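Local coordinates for protein GCN5-related N-acetyltransferase (Anabaena variabilis, PDB 2OZG) that binds coenzyme A and probably transfers acetyl groups as a GNAT-family N-acetyltransferase, perhaps with aminoglycosides as acceptors, at residues G191-Y204 with F218-R232. Sequence-based numbering, arbitrary orientation.
Sequences GLNRTLDTETLYSY and FTQERTRDGSILRIR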
ATOM      1  N   GLY A 191      33.627   2.897  -5.043  1.00 34.47           N
ATOM      2  CA  GLY A 191      32.237   2.756  -4.636  1.00 36.25           C
ATOM      3  C   GLY A 191      31.552   1.683  -5.411  1.00 34.20           C
ATOM      4  O   GLY A 191      30.788   0.930  -4.843  1.00 37.23           O
ATOM      5  N   LEU A 192      31.848   1.588  -6.706  1.00 33.41           N
ATOM      6  CA  LEU A 192      31.260   0.557  -7.570  1.00 34.79           C
ATOM      7  C   LEU A 192      31.674  -0.844  -7.217  1.00 34.88           C
ATOM      8  O   LEU A 192      30.943  -1.781  -7.395  1.00 35.64           O
ATOM      9  CB  LEU A 192      31.664   0.784  -9.021  1.00 32.89           C
ATOM     10  CG  LEU A 192      30.967   1.934  -9.749  1.00 39.76           C
ATOM     11  CD1 LEU A 192      31.672   2.234 -11.049  1.00 39.53           C
ATOM     12  CD2 LEU A 192      29.507   1.635  -9.979  1.00 43.59           C
ATOM     13  N   ASN A 193      32.891  -0.983  -6.753  1.00 37.93           N
ATOM     14  CA  ASN A 193      33.410  -2.279  -6.346  1.00 39.11           C
ATOM     15  C   ASN A 193      33.003  -2.630  -4.889  1.00 40.47           C
ATOM     16  O   ASN A 193      33.301  -3.707  -4.384  1.00 41.16           O
ATOM     17  CB  ASN A 193      34.920  -2.232  -6.539  1.00 36.65           C
ATOM     18  CG  ASN A 193      35.550  -3.570  -6.486  1.00 45.92           C
ATOM     19  OD1 ASN A 193      35.212  -4.469  -7.246  1.00 51.45           O
ATOM     20  ND2 ASN A 193      36.489  -3.724  -5.580  1.00 58.50           N
ATOM     21  N   ARG A 194      32.289  -1.736  -4.220  1.00 41.09           N
ATOM     22  CA  ARG A 194      31.962  -1.936  -2.824  1.00 43.41           C
ATOM     23  C   ARG A 194      30.567  -2.473  -2.629  1.00 44.35           C
ATOM     24  O   ARG A 194      29.589  -1.937  -3.185  1.00 45.06           O
ATOM     25  CB  ARG A 194      32.073  -0.596  -2.117  1.00 43.56           C
ATOM     26  CG  ARG A 194      31.829  -0.578  -0.600  1.00 49.82           C
ATOM     27  CD  ARG A 194      31.906   0.910  -0.159  1.00 50.23           C
ATOM     28  NE  ARG A 194      33.253   1.480  -0.331  1.00 57.88           N
ATOM     29  CZ  ARG A 194      33.524   2.768  -0.580  1.00 52.31           C
ATOM     30  NH1 ARG A 194      32.547   3.661  -0.745  1.00 51.10           N
ATOM     31  NH2 ARG A 194      34.787   3.153  -0.693  1.00 55.85           N
ATOM     32  N   THR A 195      30.467  -3.530  -1.839  1.00 42.34           N
ATOM     33  CA  THR A 195      29.180  -4.101  -1.510  1.00 43.63           C
ATOM     34  C   THR A 195      29.110  -4.493  -0.035  1.00 45.48           C
ATOM     35  O   THR A 195      30.122  -4.615   0.657  1.00 48.21           O
ATOM     36  CB  THR A 195      28.939  -5.425  -2.293  1.00 42.22           C
ATOM     37  OG1 THR A 195      30.014  -6.325  -2.029  1.00 41.04           O
ATOM     38  CG2 THR A 195      28.862  -5.174  -3.796  1.00 41.33           C
ATOM     39  N   LEU A 196      27.886  -4.703   0.407  1.00 46.94           N
ATOM     40  CA  LEU A 196      27.600  -5.276   1.702  1.00 47.84           C
ATOM     41  C   LEU A 196      28.149  -6.723   1.761  1.00 47.04           C
ATOM     42  O   LEU A 196      28.190  -7.429   0.726  1.00 40.98           O
ATOM     43  CB  LEU A 196      26.066  -5.294   1.863  1.00 48.69           C
ATOM     44  CG  LEU A 196      25.401  -3.904   1.751  1.00 47.36           C
ATOM     45  CD1 LEU A 196      23.874  -3.919   1.745  1.00 53.06           C
ATOM     46  CD2 LEU A 196      25.922  -3.030   2.882  1.00 53.58           C
ATOM     47  N   ASP A 197      28.551  -7.162   2.965  1.00 50.32           N
ATOM     48  CA  ASP A 197      28.980  -8.578   3.227  1.00 54.33           C
ATOM     49  C   ASP A 197      27.881  -9.535   2.770  1.00 56.85           C
ATOM     50  O   ASP A 197      28.147 -10.641   2.306  1.00 59.94           O
ATOM     51  CB  ASP A 197      29.272  -8.833   4.703  1.00 55.96           C
ATOM     52  CG  ASP A 197      30.563  -8.183   5.178  1.00 61.95           C
ATOM     53  OD1 ASP A 197      30.827  -7.024   4.800  1.00 63.93           O
ATOM     54  OD2 ASP A 197      31.292  -8.829   5.972  1.00 65.05           O
ATOM     55  N   THR A 198      26.653  -9.054   2.955  1.00 58.71           N
ATOM     56  CA  THR A 198      25.400  -9.600   2.461  1.00 58.80           C
ATOM     57  C   THR A 198      25.471 -10.016   0.996  1.00 59.21           C
ATOM     58  O   THR A 198      24.976 -11.073   0.605  1.00 62.96           O
ATOM     59  CB  THR A 198      24.401  -8.384   2.388  1.00 58.07           C
ATOM     60  OG1 THR A 198      24.393  -7.667   3.625  1.00 67.87           O
ATOM     61  CG2 THR A 198      22.988  -8.746   1.932  1.00 57.62           C
ATOM     62  N   GLU A 199      26.092  -9.161   0.188  1.00 57.04           N
ATOM     63  CA  GLU A 199      25.957  -9.274  -1.254  1.00 55.26           C
ATOM     64  C   GLU A 199      27.219  -9.526  -2.100  1.00 51.95           C
ATOM     65  O   GLU A 199      28.364  -9.283  -1.695  1.00 49.37           O
ATOM     66  CB  GLU A 199      25.140  -8.062  -1.764  1.00 53.75           C
ATOM     67  CG  GLU A 199      25.823  -6.706  -1.592  1.00 61.10           C
ATOM     68  CD  GLU A 199      24.920  -5.489  -1.834  1.00 58.81           C
ATOM     69  OE1 GLU A 199      23.696  -5.687  -2.014  1.00 59.72           O
ATOM     70  OE2 GLU A 199      25.443  -4.336  -1.823  1.00 65.37           O
ATOM     71  N   THR A 200      26.948 -10.078  -3.276  1.00 48.89           N
ATOM     72  CA  THR A 200      27.954 -10.446  -4.227  1.00 45.38           C
ATOM     73  C   THR A 200      27.853  -9.457  -5.373  1.00 41.78           C
ATOM     74  O   THR A 200      26.761  -9.023  -5.760  1.00 36.07           O
ATOM     75  CB  THR A 200      27.748 -11.898  -4.725  1.00 45.34           C
ATOM     76  OG1 THR A 200      27.742 -12.786  -3.597  1.00 43.18           O
ATOM     77  CG2 THR A 200      28.858 -12.319  -5.704  1.00 44.58           C
ATOM     78  N   LEU A 201      29.027  -9.090  -5.864  1.00 38.13           N
ATOM     79  CA  LEU A 201      29.152  -8.174  -6.958  1.00 37.42           C
ATOM     80  C   LEU A 201      29.384  -9.016  -8.190  1.00 32.94           C
ATOM     81  O   LEU A 201      30.266  -9.886  -8.220  1.00 33.67           O
ATOM     82  CB  LEU A 201      30.346  -7.261  -6.726  1.00 39.71           C
ATOM     83  CG  LEU A 201      30.502  -6.121  -7.724  1.00 40.78           C
ATOM     84  CD1 LEU A 201      29.333  -5.117  -7.648  1.00 32.25           C
ATOM     85  CD2 LEU A 201      31.799  -5.420  -7.483  1.00 43.49           C
ATOM     86  N   TYR A 202      28.593  -8.781  -9.214  1.00 30.53           N
ATOM     87  CA  TYR A 202      28.742  -9.513 -10.466  1.00 30.40           C
ATOM     88  C   TYR A 202      29.221  -8.503 -11.526  1.00 29.10           C
ATOM     89  O   TYR A 202      28.743  -7.345 -11.611  1.00 33.46           O
ATOM     90  CB  TYR A 202      27.387 -10.149 -10.841  1.00 32.28           C
ATOM     91  CG  TYR A 202      26.920 -11.143  -9.830  1.00 27.92           C
ATOM     92  CD1 TYR A 202      27.441 -12.446  -9.819  1.00 28.61           C
ATOM     93  CD2 TYR A 202      26.015 -10.798  -8.853  1.00 31.76           C
ATOM     94  CE1 TYR A 202      27.062 -13.353  -8.880  1.00 30.54           C
ATOM     95  CE2 TYR A 202      25.622 -11.724  -7.875  1.00 31.98           C
ATOM     96  CZ  TYR A 202      26.127 -12.994  -7.910  1.00 33.99           C
ATOM     97  OH  TYR A 202      25.748 -13.911  -6.966  1.00 32.92           O
ATOM     98  N   SER A 203      30.161  -8.940 -12.324  1.00 27.36           N
ATOM     99  CA  SER A 203      30.774  -8.147 -13.398  1.00 29.72           C
ATOM    100  C   SER A 203      30.996  -9.059 -14.608  1.00 30.55           C
ATOM    101  O   SER A 203      31.576 -10.148 -14.483  1.00 35.58           O
ATOM    102  CB  SER A 203      32.149  -7.698 -12.937  1.00 31.71           C
ATOM    103  OG  SER A 203      32.053  -6.807 -11.889  1.00 39.33           O
ATOM    104  N   TYR A 204      30.530  -8.632 -15.773  1.00 31.00           N
ATOM    105  CA  TYR A 204      30.662  -9.401 -16.994  1.00 31.12           C
ATOM    106  C   TYR A 204      31.148  -8.459 -18.068  1.00 32.69           C
ATOM    107  O   TYR A 204      30.746  -7.300 -18.084  1.00 31.47           O
ATOM    108  CB  TYR A 204      29.256  -9.906 -17.416  1.00 30.31           C
ATOM    109  CG  TYR A 204      28.765 -11.072 -16.592  1.00 26.55           C
ATOM    110  CD1 TYR A 204      28.264 -10.884 -15.308  1.00 30.11           C
ATOM    111  CD2 TYR A 204      28.759 -12.361 -17.112  1.00 33.86           C
ATOM    112  CE1 TYR A 204      27.829 -11.921 -14.578  1.00 28.01           C
ATOM    113  CE2 TYR A 204      28.327 -13.442 -16.359  1.00 28.83           C
ATOM    114  CZ  TYR A 204      27.891 -13.219 -15.096  1.00 34.87           C
ATOM    115  OH  TYR A 204      27.417 -14.285 -14.381  1.00 35.50           O
ATOM    116  N   PHE A 218      26.648  -5.496 -11.586  1.00 32.53           N
ATOM    117  CA  PHE A 218      25.398  -5.551 -10.893  1.00 33.86           C
ATOM    118  C   PHE A 218      25.410  -6.312  -9.600  1.00 30.18           C
ATOM    119  O   PHE A 218      26.365  -7.043  -9.264  1.00 30.23           O
ATOM    120  CB  PHE A 218      24.337  -6.053 -11.876  1.00 32.11           C
ATOM    121  CG  PHE A 218      24.453  -7.544 -12.229  1.00 36.64           C
ATOM    122  CD1 PHE A 218      23.852  -8.499 -11.417  1.00 37.40           C
ATOM    123  CD2 PHE A 218      25.151  -7.975 -13.350  1.00 23.63           C
ATOM    124  CE1 PHE A 218      23.971  -9.858 -11.680  1.00 34.93           C
ATOM    125  CE2 PHE A 218      25.217  -9.346 -13.651  1.00 26.65           C
ATOM    126  CZ  PHE A 218      24.608 -10.271 -12.801  1.00 24.50           C
ATOM    127  N   THR A 219      24.354  -6.100  -8.836  1.00 31.12           N
ATOM    128  CA  THR A 219      24.095  -6.838  -7.607  1.00 32.59           C
ATOM    129  C   THR A 219      22.666  -7.395  -7.713  1.00 29.00           C
ATOM    130  O   THR A 219      21.886  -6.989  -8.590  1.00 28.72           O
ATOM    131  CB  THR A 219      24.180  -5.962  -6.315  1.00 35.30           C
ATOM    132  OG1 THR A 219      23.274  -4.866  -6.418  1.00 32.14           O
ATOM    133  CG2 THR A 219      25.585  -5.440  -6.071  1.00 38.68           C
ATOM    134  N   GLN A 220      22.334  -8.355  -6.874  1.00 28.05           N
ATOM    135  CA  GLN A 220      21.009  -8.921  -6.882  1.00 30.03           C
ATOM    136  C   GLN A 220      20.619  -8.992  -5.431  1.00 33.40           C
ATOM    137  O   GLN A 220      21.477  -9.221  -4.585  1.00 32.09           O
ATOM    138  CB  GLN A 220      21.038 -10.373  -7.360  1.00 32.99           C
ATOM    139  CG  GLN A 220      21.757 -10.652  -8.635  1.00 36.32           C
ATOM    140  CD  GLN A 220      21.588 -12.107  -8.999  1.00 28.87           C
ATOM    141  OE1 GLN A 220      21.945 -13.020  -8.213  1.00 33.58           O
ATOM    142  NE2 GLN A 220      21.004 -12.340 -10.150  1.00 37.69           N
ATOM    143  N   GLU A 221      19.327  -8.952  -5.162  1.00 32.52           N
ATOM    144  CA  GLU A 221      18.845  -9.114  -3.797  1.00 35.16           C
ATOM    145  C   GLU A 221      17.403  -9.495  -3.828  1.00 33.20           C
ATOM    146  O   GLU A 221      16.729  -9.282  -4.823  1.00 33.19           O
ATOM    147  CB  GLU A 221      19.010  -7.818  -2.984  1.00 35.25           C
ATOM    148  CG  GLU A 221      18.438  -6.591  -3.659  1.00 42.99           C
ATOM    149  CD  GLU A 221      18.639  -5.307  -2.838  1.00 45.32           C
ATOM    150  OE1 GLU A 221      18.262  -5.321  -1.654  1.00 45.51           O
ATOM    151  OE2 GLU A 221      19.171  -4.306  -3.391  1.00 45.18           O
ATOM    152  N   ARG A 222      16.939 -10.052  -2.709  1.00 36.95           N
ATOM    153  CA  ARG A 222      15.537 -10.369  -2.494  1.00 45.55           C
ATOM    154  C   ARG A 222      15.018  -9.387  -1.464  1.00 50.71           C
ATOM    155  O   ARG A 222      15.635  -9.221  -0.414  1.00 50.56           O
ATOM    156  CB  ARG A 222      15.355 -11.760  -1.942  1.00 45.53           C
ATOM    157  CG  ARG A 222      15.729 -12.795  -2.939  1.00 51.58           C
ATOM    158  CD  ARG A 222      15.256 -14.190  -2.491  1.00 56.95           C
ATOM    159  NE  ARG A 222      15.592 -15.144  -3.536  1.00 57.22           N
ATOM    160  CZ  ARG A 222      14.900 -15.306  -4.660  1.00 52.91           C
ATOM    161  NH1 ARG A 222      13.784 -14.619  -4.890  1.00 50.89           N
ATOM    162  NH2 ARG A 222      15.315 -16.167  -5.565  1.00 54.62           N
ATOM    163  N   THR A 223      13.894  -8.744  -1.767  1.00 55.93           N
ATOM    164  CA  THR A 223      13.280  -7.763  -0.867  1.00 61.02           C
ATOM    165  C   THR A 223      11.904  -8.273  -0.446  1.00 62.95           C
ATOM    166  O   THR A 223      11.587  -9.453  -0.672  1.00 62.42           O
ATOM    167  CB  THR A 223      13.155  -6.399  -1.577  1.00 61.45           C
ATOM    168  OG1 THR A 223      12.073  -6.432  -2.522  1.00 57.93           O
ATOM    169  CG2 THR A 223      14.487  -6.040  -2.280  1.00 57.23           C
ATOM    170  N   ARG A 224      11.112  -7.407   0.201  1.00 66.17           N
ATOM    171  CA  ARG A 224       9.718  -7.737   0.584  1.00 66.77           C
ATOM    172  C   ARG A 224       8.894  -7.814  -0.698  1.00 68.68           C
ATOM    173  O   ARG A 224       8.119  -8.734  -0.883  1.00 68.08           O
ATOM    174  CB  ARG A 224       9.121  -6.674   1.515  1.00 66.53           C
ATOM    175  N   ASP A 225       9.126  -6.854  -1.595  1.00 71.20           N
ATOM    176  CA  ASP A 225       8.440  -6.778  -2.889  1.00 72.39           C
ATOM    177  C   ASP A 225       8.757  -7.953  -3.828  1.00 71.29           C
ATOM    178  O   ASP A 225       7.918  -8.319  -4.675  1.00 74.59           O
ATOM    179  CB  ASP A 225       8.792  -5.457  -3.612  1.00 73.30           C
ATOM    180  CG  ASP A 225       8.291  -4.200  -2.860  1.00 80.36           C
ATOM    181  OD1 ASP A 225       7.421  -4.328  -1.960  1.00 79.68           O
ATOM    182  OD2 ASP A 225       8.767  -3.081  -3.187  1.00 84.94           O
ATOM    183  N   GLY A 226       9.943  -8.550  -3.676  1.00 65.17           N
ATOM    184  CA  GLY A 226      10.390  -9.620  -4.581  1.00 58.68           C
ATOM    185  C   GLY A 226      11.882  -9.525  -4.875  1.00 51.94           C
ATOM    186  O   GLY A 226      12.659  -9.061  -4.053  1.00 51.53           O
ATOM    187  N   SER A 227      12.297  -9.978  -6.044  1.00 44.60           N
ATOM    188  CA  SER A 227      13.709  -9.984  -6.350  1.00 39.65           C
ATOM    189  C   SER A 227      14.089  -8.892  -7.337  1.00 35.16           C
ATOM    190  O   SER A 227      13.354  -8.505  -8.231  1.00 32.97           O
ATOM    191  CB  SER A 227      14.171 -11.341  -6.838  1.00 40.84           C
ATOM    192  OG  SER A 227      13.516 -11.656  -8.032  1.00 39.92           O
ATOM    193  N   ILE A 228      15.281  -8.391  -7.155  1.00 32.59           N
ATOM    194  CA  ILE A 228      15.732  -7.278  -7.981  1.00 31.02           C
ATOM    195  C   ILE A 228      17.204  -7.401  -8.320  1.00 32.82           C
ATOM    196  O   ILE A 228      18.020  -7.837  -7.509  1.00 30.54           O
ATOM    197  CB  ILE A 228      15.463  -5.970  -7.235  1.00 31.28           C
ATOM    198  CG1 ILE A 228      15.807  -4.775  -8.060  1.00 33.93           C
ATOM    199  CG2 ILE A 228      16.283  -5.901  -5.913  1.00 35.79           C
ATOM    200  CD1 ILE A 228      15.045  -3.499  -7.571  1.00 37.89           C
ATOM    201  N   LEU A 229      17.508  -7.049  -9.555  1.00 30.33           N
ATOM    202  CA  LEU A 229      18.850  -7.037 -10.023  1.00 27.01           C
ATOM    203  C   LEU A 229      19.133  -5.589 -10.281  1.00 28.92           C
ATOM    204  O   LEU A 229      18.447  -4.936 -11.089  1.00 29.46           O
ATOM    205  CB  LEU A 229      18.965  -7.890 -11.276  1.00 29.86           C
ATOM    206  CG  LEU A 229      20.365  -8.034 -11.882  1.00 31.49           C
ATOM    207  CD1 LEU A 229      20.484  -9.368 -12.653  1.00 34.44           C
ATOM    208  CD2 LEU A 229      20.796  -6.884 -12.735  1.00 27.75           C
ATOM    209  N   ARG A 230      20.119  -5.053  -9.587  1.00 29.67           N
ATOM    210  CA  ARG A 230      20.416  -3.602  -9.720  1.00 31.65           C
ATOM    211  C   ARG A 230      21.705  -3.422 -10.507  1.00 29.66           C
ATOM    212  O   ARG A 230      22.785  -3.767 -10.011  1.00 30.87           O
ATOM    213  CB  ARG A 230      20.553  -2.972  -8.339  1.00 33.31           C
ATOM    214  CG  ARG A 230      19.388  -3.236  -7.372  1.00 28.69           C
ATOM    215  CD  ARG A 230      19.622  -2.510  -6.030  1.00 37.76           C
ATOM    216  NE  ARG A 230      18.602  -2.830  -5.029  1.00 37.71           N
ATOM    217  CZ  ARG A 230      17.465  -2.146  -4.879  1.00 44.68           C
ATOM    218  NH1 ARG A 230      17.149  -1.176  -5.700  1.00 44.35           N
ATOM    219  NH2 ARG A 230      16.593  -2.491  -3.943  1.00 47.49           N
ATOM    220  N   ILE A 231      21.602  -2.908 -11.741  1.00 31.97           N
ATOM    221  CA  ILE A 231      22.753  -2.657 -12.560  1.00 28.77           C
ATOM    222  C   ILE A 231      23.370  -1.323 -12.116  1.00 33.30           C
ATOM    223  O   ILE A 231      22.759  -0.275 -12.264  1.00 31.56           O
ATOM    224  CB  ILE A 231      22.389  -2.626 -14.052  1.00 30.86           C
ATOM    225  CG1 ILE A 231      21.859  -3.997 -14.521  1.00 34.66           C
ATOM    226  CG2 ILE A 231      23.593  -2.243 -14.882  1.00 31.85           C
ATOM    227  CD1 ILE A 231      21.259  -4.017 -15.931  1.00 34.38           C
ATOM    228  N   ARG A 232      24.600  -1.345 -11.604  1.00 34.06           N
ATOM    229  CA  ARG A 232      25.227  -0.091 -11.140  1.00 34.53           C
ATOM    230  C   ARG A 232      26.092   0.572 -12.175  1.00 34.85           C
ATOM    231  O   ARG A 232      26.317   1.766 -12.079  1.00 36.45           O
ATOM    232  CB  ARG A 232      26.008  -0.274  -9.859  1.00 36.42           C
ATOM    233  CG  ARG A 232      26.953  -1.423  -9.867  1.00 33.95           C
ATOM    234  CD  ARG A 232      27.728  -1.603  -8.536  1.00 36.24           C
ATOM    235  NE  ARG A 232      26.881  -1.888  -7.386  1.00 33.95           N
ATOM    236  CZ  ARG A 232      27.349  -1.972  -6.133  1.00 33.65           C
ATOM    237  NH1 ARG A 232      28.640  -1.786  -5.876  1.00 34.16           N
ATOM    238  NH2 ARG A 232      26.551  -2.235  -5.144  1.00 42.99           N
TER
HETATM  239  O   HOH W   1      22.736  -3.686  -3.302  1.00 60.85           O
HETATM  240  O   HOH W   2      24.419  -9.445  -5.355  1.00 37.48           O
HETATM  241  O   HOH W   3      23.380 -13.072  -5.565  1.00 38.50           O
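R232 reaches from its strand to the chain leaving helix 186-192 and gives one nitrogen, NH1, to two backbone carbonyls. R232 NH1 lies 2.8 Å from L192 O. The bond from R232 NH1 to R194 O, 2.9 Å long, is nearly straight at 179°. Both oxygens sit at the edge of the guanidinium, close to its plane, while NH1 stands above each carbonyl plane. A bend in the arginine chain at chi3 brings the group there, its CD passing L192 CD2. L201 CD1 lies over one face of the guanidinium, toward its rim, 3.8 Å from R232 NH1, and T195 CG2 approaches obliquely. The E199 carboxylate faces it from across the gap, its plane turned 77° from the guanidinium; E199 OE2 stays 4.1 Å from R232 NH2, too far for a salt bridge. With an alanine here, the carbonyls of L192 and R194 would probably lose their shared donor and the loop after the helix would be freer to move.

Further along, Y202 and F218 form an antiparallel hydrogen-bonded pair in the hairpin of strands 202-206 and 211-222. Y202 CB sits over the F218 ring in a CH-pi contact, 3.5 Å from its centroid; the two rings, 22° apart in plane, are slid well past each other. Y204 meets F218 at their rims; its hydroxyl hydrogen-bonds to Q29 and E90 of the second subunit. Water bridges Y202 OH to Q220 OE1, and Q220 NE2 hydrogen-bonds to Q255 OE1. Within the second GNAT domain, away from the annotated CoA-binding residues, the chemistry thus divides: aromatic packing lines the hairpin beside the subunit interface, while the R232 cation holds the helix end and following turn through two neutral carbonyls, E199 adding perhaps a weak attraction.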